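Local coordinates for single-stranded DNA-binding protein (Enterobacter phage Enc34, PDB 5ODK), which binds single-stranded DNA, probably during replication of the phage genome, through a domain of the OB fold, at residues I23-V28 against K65-Q70; I51-P56 against C143-V148; E69-T74 against L90-G95; I111-S116 against S147-W152. All blocks are in the same frame, centred on the assembly; numbering follows the deposited sequence. Where two conformers were deposited one is given.

Contact 1: residues I23-V28 against K65-Q70; sequences IKVSNV and KIIDEQ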
loop_
_atom_site.group_PDB
_atom_site.type_symbol
_atom_site.label_atom_id
_atom_site.label_comp_id
_atom_site.label_asym_id
_atom_site.label_seq_id
_atom_site.Cartn_x
_atom_site.Cartn_y
_atom_site.Cartn_z
ATOM N N ILE A 23 -8.461 -3.050 0.007
ATOM C CA ILE A 23 -8.502 -1.675 0.456
ATOM C C ILE A 23 -7.842 -0.820 -0.616
ATOM O O ILE A 23 -6.664 -1.037 -0.949
ATOM C CB ILE A 23 -7.744 -1.499 1.796
ATOM C CG1 ILE A 23 -8.268 -2.486 2.840
ATOM C CG2 ILE A 23 -7.854 -0.054 2.280
ATOM C CD1 ILE A 23 -7.390 -2.567 4.066
ATOM N N LYS A 24 -8.554 0.190 -1.107
ATOM C CA LYS A 24 -7.955 1.221 -1.965
ATOM C C LYS A 24 -7.570 2.409 -1.096
ATOM O O LYS A 24 -8.420 2.910 -0.357
ATOM C CB LYS A 24 -8.904 1.677 -3.078
ATOM C CG LYS A 24 -8.301 2.705 -4.027
ATOM C CD LYS A 24 -9.284 3.068 -5.130
ATOM C CE LYS A 24 -8.746 4.097 -6.084
ATOM N NZ LYS A 24 -9.756 4.331 -7.167
ATOM N N VAL A 25 -6.307 2.811 -1.149
ATOM C CA VAL A 25 -5.820 4.052 -0.571
ATOM C C VAL A 25 -5.557 4.997 -1.715
ATOM O O VAL A 25 -4.781 4.686 -2.629
ATOM C CB VAL A 25 -4.617 3.891 0.355
ATOM C CG1 VAL A 25 -5.025 3.118 1.601
ATOM C CG2 VAL A 25 -3.393 3.331 -0.316
ATOM N N SER A 26 -6.253 6.127 -1.719
ATOM C CA SER A 26 -6.228 7.048 -2.851
ATOM C C SER A 26 -5.421 8.277 -2.533
ATOM O O SER A 26 -5.477 8.786 -1.400
ATOM C CB SER A 26 -7.625 7.421 -3.286
ATOM O OG SER A 26 -8.395 6.259 -3.571
ATOM N N ASN A 27 -4.693 8.783 -3.529
ATOM C CA ASN A 27 -3.990 10.055 -3.404
ATOM C C ASN A 27 -2.973 10.039 -2.270
ATOM O O ASN A 27 -3.063 10.777 -1.277
ATOM C CB ASN A 27 -5.014 11.175 -3.291
ATOM C CG ASN A 27 -6.008 11.146 -4.426
ATOM O OD1 ASN A 27 -5.588 11.136 -5.611
ATOM N ND2 ASN A 27 -7.305 11.059 -4.103
ATOM N N VAL A 28 -1.996 9.173 -2.465
ATOM C CA VAL A 28 -0.875 8.979 -1.534
ATOM C C VAL A 28 0.420 9.165 -2.316
ATOM O O VAL A 28 0.431 8.983 -3.548
ATOM C CB VAL A 28 -0.937 7.621 -0.837
ATOM C CG1 VAL A 28 -2.209 7.534 -0.010
ATOM C CG2 VAL A 28 -0.841 6.472 -1.831
ATOM N N LYS A 65 -8.613 4.448 9.701
ATOM C CA LYS A 65 -9.463 3.738 10.671
ATOM C C LYS A 65 -9.924 2.377 10.114
ATOM O O LYS A 65 -9.890 1.355 10.804
ATOM C CB LYS A 65 -10.639 4.632 11.088
ATOM C CG LYS A 65 -11.558 3.982 12.085
ATOM C CD LYS A 65 -12.363 5.010 12.854
ATOM C CE LYS A 65 -13.151 4.281 13.918
ATOM N NZ LYS A 65 -13.705 5.275 14.849
ATOM N N ILE A 66 -10.325 2.375 8.850
ATOM C CA ILE A 66 -10.722 1.151 8.203
ATOM C C ILE A 66 -9.538 0.179 8.138
ATOM O O ILE A 66 -9.674 -1.016 8.370
ATOM C CB ILE A 66 -11.261 1.463 6.778
ATOM C CG1 ILE A 66 -12.660 2.102 6.888
ATOM C CG2 ILE A 66 -11.324 0.193 5.943
ATOM C CD1 ILE A 66 -13.224 2.671 5.606
ATOM N N ILE A 67 -8.366 0.697 7.770
ATOM C CA ILE A 67 -7.161 -0.156 7.728
ATOM C C ILE A 67 -6.909 -0.799 9.087
ATOM O O ILE A 67 -6.658 -2.014 9.146
ATOM C CB ILE A 67 -5.936 0.667 7.251
ATOM C CG1 ILE A 67 -6.037 0.924 5.755
ATOM C CG2 ILE A 67 -4.627 -0.052 7.584
ATOM C CD1 ILE A 67 -5.113 2.018 5.262
ATOM N N ASP A 68 -7.033 -0.025 10.175
ATOM C CA ASP A 68 -6.823 -0.616 11.492
ATOM C C ASP A 68 -7.826 -1.748 11.760
ATOM O O ASP A 68 -7.477 -2.796 12.304
ATOM C CB ASP A 68 -6.889 0.452 12.571
ATOM C CG ASP A 68 -5.687 1.368 12.613
ATOM O OD1 ASP A 68 -4.618 1.044 12.049
ATOM O OD2 ASP A 68 -5.803 2.419 13.287
ATOM N N GLU A 69 -9.077 -1.515 11.389
ATOM C CA GLU A 69 -10.128 -2.523 11.556
ATOM C C GLU A 69 -9.834 -3.787 10.752
ATOM O O GLU A 69 -9.985 -4.897 11.202
ATOM C CB GLU A 69 -11.478 -1.948 11.176
ATOM C CG GLU A 69 -11.937 -0.891 12.174
ATOM C CD GLU A 69 -13.015 0.053 11.717
ATOM O OE1 GLU A 69 -13.518 -0.056 10.597
ATOM O OE2 GLU A 69 -13.384 0.928 12.533
ATOM N N GLN A 70 -9.350 -3.608 9.534
ATOM C CA GLN A 70 -9.033 -4.747 8.670
ATOM C C GLN A 70 -7.804 -5.497 9.175
ATOM O O GLN A 70 -7.743 -6.719 9.048
ATOM C CB GLN A 70 -8.838 -4.318 7.216
ATOM C CG GLN A 70 -10.114 -3.712 6.650
ATOM C CD GLN A 70 -11.286 -4.668 6.652
ATOM O OE1 GLN A 70 -11.192 -5.784 6.173
ATOM N NE2 GLN A 70 -12.377 -4.255 7.286
#
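Ile-23 and Val-25 on strand 23-26 meet Ile-67 and Gln-70 on helix 61-76, where this helix lies over the curved sheet of the OB fold. The contact is apolar, with no hydrogen bond from one segment to the other. Ile-67 reaches across with its longer branch: its CG1 lies 4.0 Å from Ile-23 CG2, and its terminal CD1 meets Val-25 CG1 at 3.8 Å, the two side chains crossing at about a right angle. Ile-23 also works with both branches. With CG1 beside the backbone N (chi1 -54°), its CD1 runs on to Gln-70 CB at 3.9 Å, passing the aliphatic stem of the glutamine in the opposite direction. The strand and helix segments run nearly antiparallel, at 153°, with their axes 10.1 Å apart. Further out, backbone bonds of Ile-23 to Ile-149 and of Val-25 to Ser-147 hold the strand against strand 144-156. Val-25 also packs on Leu-53 and Met-55, and Ile-67 on Phe-91, while Ile-66 and Gln-70 touch Leu-17. Past Ser-26 the chain turns a corner, Asn-27 and Val-28 forming a G1 beta bulge opposite Val-145. The Asn-27 amide is held at both ends, ND2 bonded to Asn-14 OD1 and OD1 to Arg-172 NE.

Contact 2: residues I51-P56 against C143-V148; sequences ITLLMP and CWVSSV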
loop_
_atom_site.group_PDB
_atom_site.type_symbol
_atom_site.label_atom_id
_atom_site.label_comp_id
_atom_site.label_asym_id
_atom_site.label_seq_id
_atom_site.Cartn_x
_atom_site.Cartn_y
_atom_site.Cartn_z
ATOM N N ILE A 51 6.266 -1.320 -2.915
ATOM C CA ILE A 51 6.175 0.111 -2.889
ATOM C C ILE A 51 5.963 0.545 -1.435
ATOM O O ILE A 51 5.439 -0.250 -0.621
ATOM C CB ILE A 51 5.000 0.609 -3.795
ATOM C CG1 ILE A 51 5.156 2.065 -4.209
ATOM C CG2 ILE A 51 3.661 0.344 -3.106
ATOM C CD1 ILE A 51 4.255 2.418 -5.395
ATOM N N THR A 52 6.358 1.780 -1.138
ATOM C CA THR A 52 5.983 2.441 0.089
ATOM C C THR A 52 4.997 3.551 -0.293
ATOM O O THR A 52 5.189 4.267 -1.280
ATOM C CB THR A 52 7.225 2.981 0.813
ATOM O OG1 THR A 52 8.003 1.868 1.261
ATOM C CG2 THR A 52 6.810 3.843 2.014
ATOM N N LEU A 53 3.950 3.692 0.508
ATOM C CA LEU A 53 2.907 4.703 0.296
ATOM C C LEU A 53 2.916 5.636 1.479
ATOM O O LEU A 53 2.850 5.186 2.634
ATOM C CB LEU A 53 1.555 4.048 0.125
ATOM C CG LEU A 53 1.472 2.971 -0.955
ATOM C CD1 LEU A 53 0.137 2.267 -0.889
ATOM C CD2 LEU A 53 1.695 3.507 -2.369
ATOM N N LEU A 54 3.036 6.936 1.218
ATOM C CA LEU A 54 3.024 7.952 2.232
ATOM C C LEU A 54 1.657 8.591 2.205
ATOM O O LEU A 54 1.275 9.273 1.238
ATOM C CB LEU A 54 4.116 8.956 1.936
ATOM C CG LEU A 54 5.512 8.377 1.851
ATOM C CD1 LEU A 54 6.488 9.457 1.455
ATOM C CD2 LEU A 54 5.949 7.697 3.146
ATOM N N MET A 55 0.871 8.337 3.255
ATOM C CA MET A 55 -0.530 8.697 3.253
ATOM C C MET A 55 -0.745 9.881 4.207
ATOM O O MET A 55 -0.620 9.726 5.424
ATOM C CB MET A 55 -1.343 7.467 3.656
ATOM C CG MET A 55 -2.812 7.686 3.632
ATOM S SD MET A 55 -3.711 6.127 3.728
ATOM C CE MET A 55 -3.570 5.758 5.459
ATOM N N PRO A 56 -1.062 11.093 3.683
ATOM C CA PRO A 56 -1.235 12.260 4.577
ATOM C C PRO A 56 -2.303 12.038 5.636
ATOM O O PRO A 56 -3.454 11.713 5.341
ATOM C CB PRO A 56 -1.599 13.374 3.618
ATOM C CG PRO A 56 -0.903 13.000 2.340
ATOM C CD PRO A 56 -1.036 11.497 2.265
ATOM N N CYS A 143 6.121 10.740 -6.864
ATOM C CA CYS A 143 4.841 10.951 -7.504
ATOM C C CYS A 143 3.683 10.517 -6.606
ATOM O O CYS A 143 3.900 9.821 -5.607
ATOM C CB CYS A 143 4.762 10.342 -8.911
ATOM S SG CYS A 143 4.419 8.580 -8.925
ATOM N N TRP A 144 2.471 10.909 -6.987
ATOM C CA TRP A 144 1.261 10.513 -6.259
ATOM C C TRP A 144 0.538 9.435 -7.024
ATOM O O TRP A 144 0.460 9.455 -8.265
ATOM C CB TRP A 144 0.350 11.713 -6.062
ATOM C CG TRP A 144 0.987 12.755 -5.192
ATOM C CD1 TRP A 144 1.946 13.652 -5.540
ATOM C CD2 TRP A 144 0.715 13.004 -3.795
ATOM N NE1 TRP A 144 2.310 14.418 -4.467
ATOM C CE2 TRP A 144 1.584 14.021 -3.373
ATOM C CE3 TRP A 144 -0.150 12.426 -2.864
ATOM C CZ2 TRP A 144 1.593 14.511 -2.056
ATOM C CZ3 TRP A 144 -0.137 12.885 -1.549
ATOM C CH2 TRP A 144 0.731 13.924 -1.161
ATOM N N VAL A 145 -0.023 8.496 -6.280
ATOM C CA VAL A 145 -0.693 7.303 -6.778
ATOM C C VAL A 145 -1.942 7.010 -5.979
ATOM O O VAL A 145 -2.166 7.591 -4.909
ATOM C CB VAL A 145 0.249 6.060 -6.719
ATOM C CG1 VAL A 145 1.515 6.326 -7.527
ATOM C CG2 VAL A 145 0.589 5.661 -5.292
ATOM N N SER A 146 -2.723 6.068 -6.467
ATOM C CA SER A 146 -3.717 5.359 -5.688
ATOM C C SER A 146 -3.407 3.895 -5.798
ATOM O O SER A 146 -2.914 3.436 -6.823
ATOM C CB SER A 146 -5.131 5.664 -6.165
ATOM O OG SER A 146 -5.379 7.030 -6.007
ATOM N N SER A 147 -3.640 3.125 -4.757
ATOM C CA SER A 147 -3.200 1.733 -4.747
ATOM C C SER A 147 -4.206 0.846 -4.064
ATOM O O SER A 147 -4.806 1.258 -3.044
ATOM C CB SER A 147 -1.842 1.645 -4.056
ATOM O OG SER A 147 -1.338 0.330 -3.937
ATOM N N VAL A 148 -4.375 -0.361 -4.566
ATOM C CA VAL A 148 -5.163 -1.399 -3.912
ATOM C C VAL A 148 -4.232 -2.408 -3.272
ATOM O O VAL A 148 -3.318 -2.948 -3.925
ATOM C CB VAL A 148 -6.169 -2.082 -4.862
ATOM C CG1 VAL A 148 -6.945 -3.150 -4.116
ATOM C CG2 VAL A 148 -7.114 -1.068 -5.460
#
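Strands 51-56 and 144-148 pass over one another at 103°, their axes 8.6 Å apart at closest approach, so that side chains and not backbone bonds join them. Leu-53 stands where they cross and divides its two methyls between two residues of the other strand. CD2 meets Val-145 CG2 at 3.8 Å, the side chains at about a right angle, and CD1 lies 3.8 Å from Ser-147 CB. Placing CG beside the backbone N (chi1 -54°) and extending chi2 to 172° spreads these methyls along strand 144-148. The two strands lie on different sides of the curled sheet of the OB-fold barrel, and Leu-53, Val-145 and Ser-147 meet in its interior. Ser-147 presents its CB to the leucine while its OG, anti to the backbone N, is hydrogen-bonded to Ser-168 O, which satisfies this buried hydroxyl. Val-145 packs on Val-169 as well. Toward the end of strand 49-56, Pro-56 comes to the edge of the Trp-144 indole, near the ring plane, with CG 4.0 Å from CZ3 of the tryptophan. The indole also has polar partners: NE1 is hydrogen-bonded to Asp-175 OD2, and Lys-173 makes a cation-pi contact with the ring.

Contact 3: residues E69-T74 against L90-G95; sequences EQIELT and LFIKDG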
loop_
_atom_site.group_PDB
_atom_site.type_symbol
_atom_site.label_atom_id
_atom_site.label_comp_id
_atom_site.label_asym_id
_atom_site.label_seq_id
_atom_site.Cartn_x
_atom_site.Cartn_y
_atom_site.Cartn_z
ATOM N N GLU A 69 -9.077 -1.515 11.389
ATOM C CA GLU A 69 -10.128 -2.523 11.556
ATOM C C GLU A 69 -9.834 -3.787 10.752
ATOM O O GLU A 69 -9.985 -4.897 11.202
ATOM C CB GLU A 69 -11.478 -1.948 11.176
ATOM C CG GLU A 69 -11.937 -0.891 12.174
ATOM C CD GLU A 69 -13.015 0.053 11.717
ATOM O OE1 GLU A 69 -13.518 -0.056 10.597
ATOM O OE2 GLU A 69 -13.384 0.928 12.533
ATOM N N GLN A 70 -9.350 -3.608 9.534
ATOM C CA GLN A 70 -9.033 -4.747 8.670
ATOM C C GLN A 70 -7.804 -5.497 9.175
ATOM O O GLN A 70 -7.743 -6.719 9.048
ATOM C CB GLN A 70 -8.838 -4.318 7.216
ATOM C CG GLN A 70 -10.114 -3.712 6.650
ATOM C CD GLN A 70 -11.286 -4.668 6.652
ATOM O OE1 GLN A 70 -11.192 -5.784 6.173
ATOM N NE2 GLN A 70 -12.377 -4.255 7.286
ATOM N N ILE A 71 -6.843 -4.779 9.761
ATOM C CA ILE A 71 -5.725 -5.437 10.437
ATOM C C ILE A 71 -6.205 -6.347 11.586
ATOM O O ILE A 71 -5.739 -7.480 11.705
ATOM C CB ILE A 71 -4.703 -4.390 10.910
ATOM C CG1 ILE A 71 -3.928 -3.880 9.709
ATOM C CG2 ILE A 71 -3.756 -4.943 11.977
ATOM C CD1 ILE A 71 -3.061 -2.683 10.021
ATOM N N GLU A 72 -7.174 -5.877 12.386
ATOM C CA GLU A 72 -7.713 -6.706 13.450
ATOM C C GLU A 72 -8.408 -7.952 12.914
ATOM O O GLU A 72 -8.251 -9.041 13.454
ATOM C CB GLU A 72 -8.629 -5.890 14.386
ATOM C CG GLU A 72 -7.875 -4.816 15.136
ATOM C CD GLU A 72 -6.709 -5.372 15.961
ATOM O OE1 GLU A 72 -6.933 -6.284 16.777
ATOM O OE2 GLU A 72 -5.562 -4.910 15.770
ATOM N N LEU A 73 -9.146 -7.807 11.818
ATOM C CA LEU A 73 -9.833 -8.945 11.215
ATOM C C LEU A 73 -8.805 -9.973 10.727
ATOM O O LEU A 73 -8.994 -11.196 10.822
ATOM C CB LEU A 73 -10.698 -8.464 10.065
ATOM C CG LEU A 73 -11.516 -9.482 9.301
ATOM C CD1 LEU A 73 -12.530 -10.156 10.207
ATOM C CD2 LEU A 73 -12.195 -8.808 8.106
ATOM N N THR A 74 -7.724 -9.454 10.157
ATOM C CA THR A 74 -6.703 -10.320 9.587
ATOM C C THR A 74 -6.008 -11.116 10.707
ATOM O O THR A 74 -5.758 -12.307 10.571
ATOM C CB THR A 74 -5.696 -9.474 8.806
ATOM O OG1 THR A 74 -6.392 -8.755 7.788
ATOM C CG2 THR A 74 -4.638 -10.339 8.115
ATOM N N LEU A 90 3.545 -4.410 11.905
ATOM C CA LEU A 90 2.460 -4.126 10.962
ATOM C C LEU A 90 2.992 -3.409 9.717
ATOM O O LEU A 90 3.990 -2.702 9.768
ATOM C CB LEU A 90 1.386 -3.232 11.628
ATOM C CG LEU A 90 0.753 -3.746 12.897
ATOM C CD1 LEU A 90 -0.205 -2.695 13.460
ATOM C CD2 LEU A 90 0.089 -5.087 12.683
ATOM N N PHE A 91 2.223 -3.526 8.641
ATOM C CA PHE A 91 2.603 -2.874 7.375
ATOM C C PHE A 91 2.405 -1.362 7.382
ATOM O O PHE A 91 2.788 -0.706 6.413
ATOM C CB PHE A 91 1.835 -3.485 6.188
ATOM C CG PHE A 91 0.336 -3.269 6.200
ATOM C CD1 PHE A 91 -0.206 -2.098 5.741
ATOM C CD2 PHE A 91 -0.528 -4.270 6.639
ATOM C CE1 PHE A 91 -1.573 -1.901 5.719
ATOM C CE2 PHE A 91 -1.894 -4.088 6.613
ATOM C CZ PHE A 91 -2.419 -2.903 6.121
ATOM N N ILE A 92 1.735 -0.824 8.413
ATOM C CA ILE A 92 1.461 0.615 8.496
ATOM C C ILE A 92 2.155 1.139 9.745
ATOM O O ILE A 92 2.031 0.552 10.812
ATOM C CB ILE A 92 -0.031 0.934 8.466
ATOM C CG1 ILE A 92 -0.281 2.453 8.480
ATOM C CG2 ILE A 92 -0.811 0.223 9.575
ATOM C CD1 ILE A 92 -1.703 2.860 8.115
ATOM N N LYS A 93 2.883 2.235 9.594
ATOM C CA LYS A 93 3.662 2.842 10.648
ATOM C C LYS A 93 3.436 4.350 10.685
ATOM O O LYS A 93 2.895 4.945 9.742
ATOM C CB LYS A 93 5.170 2.507 10.466
ATOM C CG LYS A 93 5.458 1.030 10.717
ATOM C CD LYS A 93 6.905 0.550 10.607
ATOM C CE LYS A 93 7.011 -0.875 11.153
ATOM N NZ LYS A 93 8.391 -1.370 11.028
ATOM N N ASP A 94 3.794 4.967 11.806
ATOM C CA ASP A 94 3.572 6.390 12.032
ATOM C C ASP A 94 4.801 7.189 11.572
ATOM O O ASP A 94 5.875 7.098 12.174
ATOM C CB ASP A 94 3.294 6.597 13.522
ATOM C CG ASP A 94 2.947 8.025 13.871
ATOM O OD1 ASP A 94 3.235 8.957 13.105
ATOM O OD2 ASP A 94 2.441 8.207 14.981
ATOM N N GLY A 95 4.639 7.952 10.494
ATOM C CA GLY A 95 5.724 8.744 9.979
ATOM C C GLY A 95 6.315 9.780 10.914
ATOM O O GLY A 95 7.454 10.174 10.778
#
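Ile-71, with the largest buried area here, points from helix 61-76 into a row of three apolar residues, Leu-90, Phe-91 and Ile-92, and gives each a different part of its side chain. The short branch serves Leu-90: CG2 of Ile-71 lies 3.9 Å from Leu-90 CD2, the two side chains meeting at a slant. The long branch serves the other two. Its CG1 comes 3.7 Å from Phe-91 CE2, approaching the ring obliquely, and its terminal CD1 reaches Ile-92 CG2, also at 3.7 Å. With CG1 beside the backbone N and anti to the carbonyl carbon (chi1 -74°), the long branch is directed at Phe-91 and Ile-92 and CG2 is left to Leu-90. The helix here covers the start of strand 92-94, a short strand paired antiparallel with strand 108-115 in the curled sheet of the OB fold. Phe-91 belongs to the loop just before that strand. Its CG sits between the backbone N and carbonyl carbon (chi1 65°), and the ring extends toward the helix, lying also against Ile-149, Pro-151, Ile-162 and Ala-164. Leu-90 touches Ile-162 and Val-85, and Ile-92 packs on Trp-109 and Ile-111. One turn beyond Ile-71, Thr-74 OG1 donates to Gln-70 O at 2.7 Å. That carbonyl also accepts the Thr-74 backbone N-H, and the two donors reach it from opposite faces of its plane.

Contact 4: residues I111-S116 against S147-W152; sequences ISARES and SVIRPW. With PO4 (phosphate ion), chain D.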
loop_
_atom_site.group_PDB
_atom_site.type_symbol
_atom_site.label_atom_id
_atom_site.label_comp_id
_atom_site.label_asym_id
_atom_site.label_seq_id
_atom_site.Cartn_x
_atom_site.Cartn_y
_atom_site.Cartn_z
ATOM N N ILE A 111 2.928 3.152 4.619
ATOM C CA ILE A 111 2.462 1.819 4.308
ATOM C C ILE A 111 3.484 1.118 3.427
ATOM O O ILE A 111 3.907 1.677 2.396
ATOM C CB ILE A 111 1.104 1.875 3.593
ATOM C CG1 ILE A 111 -0.000 2.326 4.559
ATOM C CG2 ILE A 111 0.761 0.565 2.921
ATOM C CD1 ILE A 111 -1.275 2.741 3.865
ATOM N N SER A 112 3.841 -0.117 3.781
ATOM C CA SER A 112 4.692 -0.945 2.943
ATOM C C SER A 112 3.884 -2.090 2.403
ATOM O O SER A 112 3.205 -2.791 3.147
ATOM C CB SER A 112 5.813 -1.500 3.805
ATOM O OG SER A 112 6.486 -0.437 4.427
ATOM N N ALA A 113 3.925 -2.280 1.086
ATOM C CA ALA A 113 3.162 -3.355 0.441
ATOM C C ALA A 113 4.081 -4.051 -0.543
ATOM O O ALA A 113 4.913 -3.409 -1.204
ATOM C CB ALA A 113 1.913 -2.801 -0.222
ATOM N N ARG A 114 3.913 -5.357 -0.681
ATOM C CA ARG A 114 4.771 -6.181 -1.543
ATOM C C ARG A 114 3.948 -7.266 -2.199
ATOM O O ARG A 114 2.828 -7.592 -1.774
ATOM C CB ARG A 114 5.912 -6.813 -0.743
ATOM C CG ARG A 114 6.796 -5.896 0.085
ATOM C CD ARG A 114 7.603 -6.679 1.117
ATOM N NE ARG A 114 8.677 -7.454 0.537
ATOM C CZ ARG A 114 9.374 -8.404 1.177
ATOM N NH1 ARG A 114 9.090 -8.754 2.431
ATOM N NH2 ARG A 114 10.354 -9.034 0.541
ATOM N N GLU A 115 4.485 -7.873 -3.253
ATOM C CA GLU A 115 3.863 -9.041 -3.846
ATOM C C GLU A 115 4.898 -9.798 -4.676
ATOM O O GLU A 115 5.863 -9.217 -5.137
ATOM C CB GLU A 115 2.615 -8.666 -4.684
ATOM C CG GLU A 115 1.301 -9.252 -4.172
ATOM C CD GLU A 115 1.024 -10.690 -4.502
ATOM O OE1 GLU A 115 1.909 -11.365 -5.064
ATOM O OE2 GLU A 115 -0.103 -11.171 -4.256
ATOM N N SER A 116 4.675 -11.095 -4.851
ATOM C CA SER A 116 5.567 -11.874 -5.711
ATOM C C SER A 116 5.180 -11.831 -7.169
ATOM O O SER A 116 5.977 -12.184 -7.994
ATOM C CB SER A 116 5.660 -13.314 -5.241
ATOM O OG SER A 116 4.386 -13.912 -5.231
ATOM N N SER A 147 -3.640 3.125 -4.757
ATOM C CA SER A 147 -3.200 1.733 -4.747
ATOM C C SER A 147 -4.206 0.846 -4.064
ATOM O O SER A 147 -4.806 1.258 -3.044
ATOM C CB SER A 147 -1.842 1.645 -4.056
ATOM O OG SER A 147 -1.338 0.330 -3.937
ATOM N N VAL A 148 -4.375 -0.361 -4.566
ATOM C CA VAL A 148 -5.163 -1.399 -3.912
ATOM C C VAL A 148 -4.232 -2.408 -3.272
ATOM O O VAL A 148 -3.318 -2.948 -3.925
ATOM C CB VAL A 148 -6.169 -2.082 -4.862
ATOM C CG1 VAL A 148 -6.945 -3.150 -4.116
ATOM C CG2 VAL A 148 -7.114 -1.068 -5.460
ATOM N N ILE A 149 -4.492 -2.627 -1.979
ATOM C CA ILE A 149 -3.730 -3.535 -1.154
ATOM C C ILE A 149 -4.679 -4.490 -0.431
ATOM O O ILE A 149 -5.902 -4.267 -0.413
ATOM C CB ILE A 149 -2.847 -2.766 -0.124
ATOM C CG1 ILE A 149 -3.710 -1.965 0.868
ATOM C CG2 ILE A 149 -1.866 -1.847 -0.842
ATOM C CD1 ILE A 149 -2.930 -1.364 2.008
ATOM N N ARG A 150 -4.140 -5.538 0.159
ATOM C CA ARG A 150 -4.963 -6.355 1.058
ATOM C C ARG A 150 -4.059 -6.970 2.107
ATOM O O ARG A 150 -3.014 -7.514 1.777
ATOM C CB ARG A 150 -5.729 -7.449 0.331
ATOM C CG ARG A 150 -6.836 -7.989 1.237
ATOM C CD ARG A 150 -7.824 -8.868 0.516
ATOM N NE ARG A 150 -7.235 -10.156 0.154
ATOM C CZ ARG A 150 -7.933 -11.169 -0.367
ATOM N NH1 ARG A 150 -9.232 -11.021 -0.691
ATOM N NH2 ARG A 150 -7.335 -12.319 -0.587
ATOM N N PRO A 151 -4.469 -6.906 3.384
ATOM C CA PRO A 151 -3.612 -7.491 4.429
ATOM C C PRO A 151 -3.529 -9.020 4.343
ATOM O O PRO A 151 -4.409 -9.697 3.783
ATOM C CB PRO A 151 -4.366 -7.129 5.707
ATOM C CG PRO A 151 -5.200 -5.951 5.363
ATOM C CD PRO A 151 -5.674 -6.270 3.966
ATOM N N TRP A 152 -2.464 -9.555 4.919
ATOM C CA TRP A 152 -2.308 -10.990 5.161
ATOM C C TRP A 152 -1.433 -11.171 6.396
ATOM O O TRP A 152 -0.661 -10.296 6.754
ATOM C CB TRP A 152 -1.745 -11.732 3.944
ATOM C CG TRP A 152 -0.406 -11.350 3.469
ATOM C CD1 TRP A 152 -0.093 -10.290 2.654
ATOM C CD2 TRP A 152 0.805 -12.062 3.693
ATOM N NE1 TRP A 152 1.240 -10.275 2.384
ATOM C CE2 TRP A 152 1.825 -11.373 2.969
ATOM C CE3 TRP A 152 1.136 -13.237 4.382
ATOM C CZ2 TRP A 152 3.150 -11.811 2.948
ATOM C CZ3 TRP A 152 2.473 -13.686 4.333
ATOM C CH2 TRP A 152 3.463 -12.959 3.627
HETATM P P PO4 D . -4.513 -14.176 1.430
HETATM O O1 PO4 D . -4.819 -13.121 0.483
HETATM O O2 PO4 D . -5.598 -15.227 1.167
HETATM O O3 PO4 D . -3.101 -14.775 1.296
HETATM O O4 PO4 D . -4.694 -13.711 2.887
HETATM O O HOH W 1 3.161 -8.983 0.714
#
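A small, buried apolar contact joins strands 108-115 and 144-156 across the interior of the OB-fold barrel, with Ile-149 facing Ile-111 and Ala-113. No direct hydrogen bond links the segments. Ile-149 CG2 lies 3.9 Å from Ala-113 CB, and its CD1 makes a looser touch, 4.3 Å, with Ile-111 CG2. The isoleucine holds CG1 between its backbone N and carbonyl carbon (chi1 63°), which leaves CG2 beside the N and turned to the alanine methyl. Nearer the end of strand 108-115 a water bridges the two strands: it donates to Arg-114 O and accepts from Trp-152 NE1, 2.9 Å from that nitrogen and at the edge of the indole, in its plane. Arg-150 binds a phosphate ion, probably from the crystallisation liquor. Its NH2 donates to O1 of the ion at 2.8 Å and 158°, the oxygen lying at the edge of the guanidinium and in its plane, while NH1 is hydrogen-bonded to Ser-20 O. Trp-152 CB lies 3.7 Å from phosphate O4. Strand 108-115 is itself held by strand 49-56, through backbone bonds of Ile-111 to Leu-53 and of Ala-113 to Ile-51, and by the backbone bond of Ser-112 N to Phe-91 O. Helix 61-76 reaches both strands, its Ile-67 touching Ile-111 and its Thr-74 touching Pro-151.

In the fold
All four contacts are buried and belong to one OB-fold core. Contacts 1 and 3 share helix 61-76, which puts Ile-67 and Gln-70 on strand 23-26 and Ile-71 on the chain entering strand 92-94; the two touch where Ile-67 CG2 packs on Ile-92 CD1. Contacts 2 and 4 share strand 144-156, which meets strands 49-56 and 108-115, themselves paired through Leu-53 N and Ile-111 O. The same strand pairs with 23-26, tying contact 1 to both. All four meet through apolar groups, purely aliphatic in contact 1 and with an aromatic ring in contacts 2 and 3; polar groups appear toward the edges, at Trp-144 in contact 2 and at the bridging water and phosphate-bound Arg-150 in contact 4.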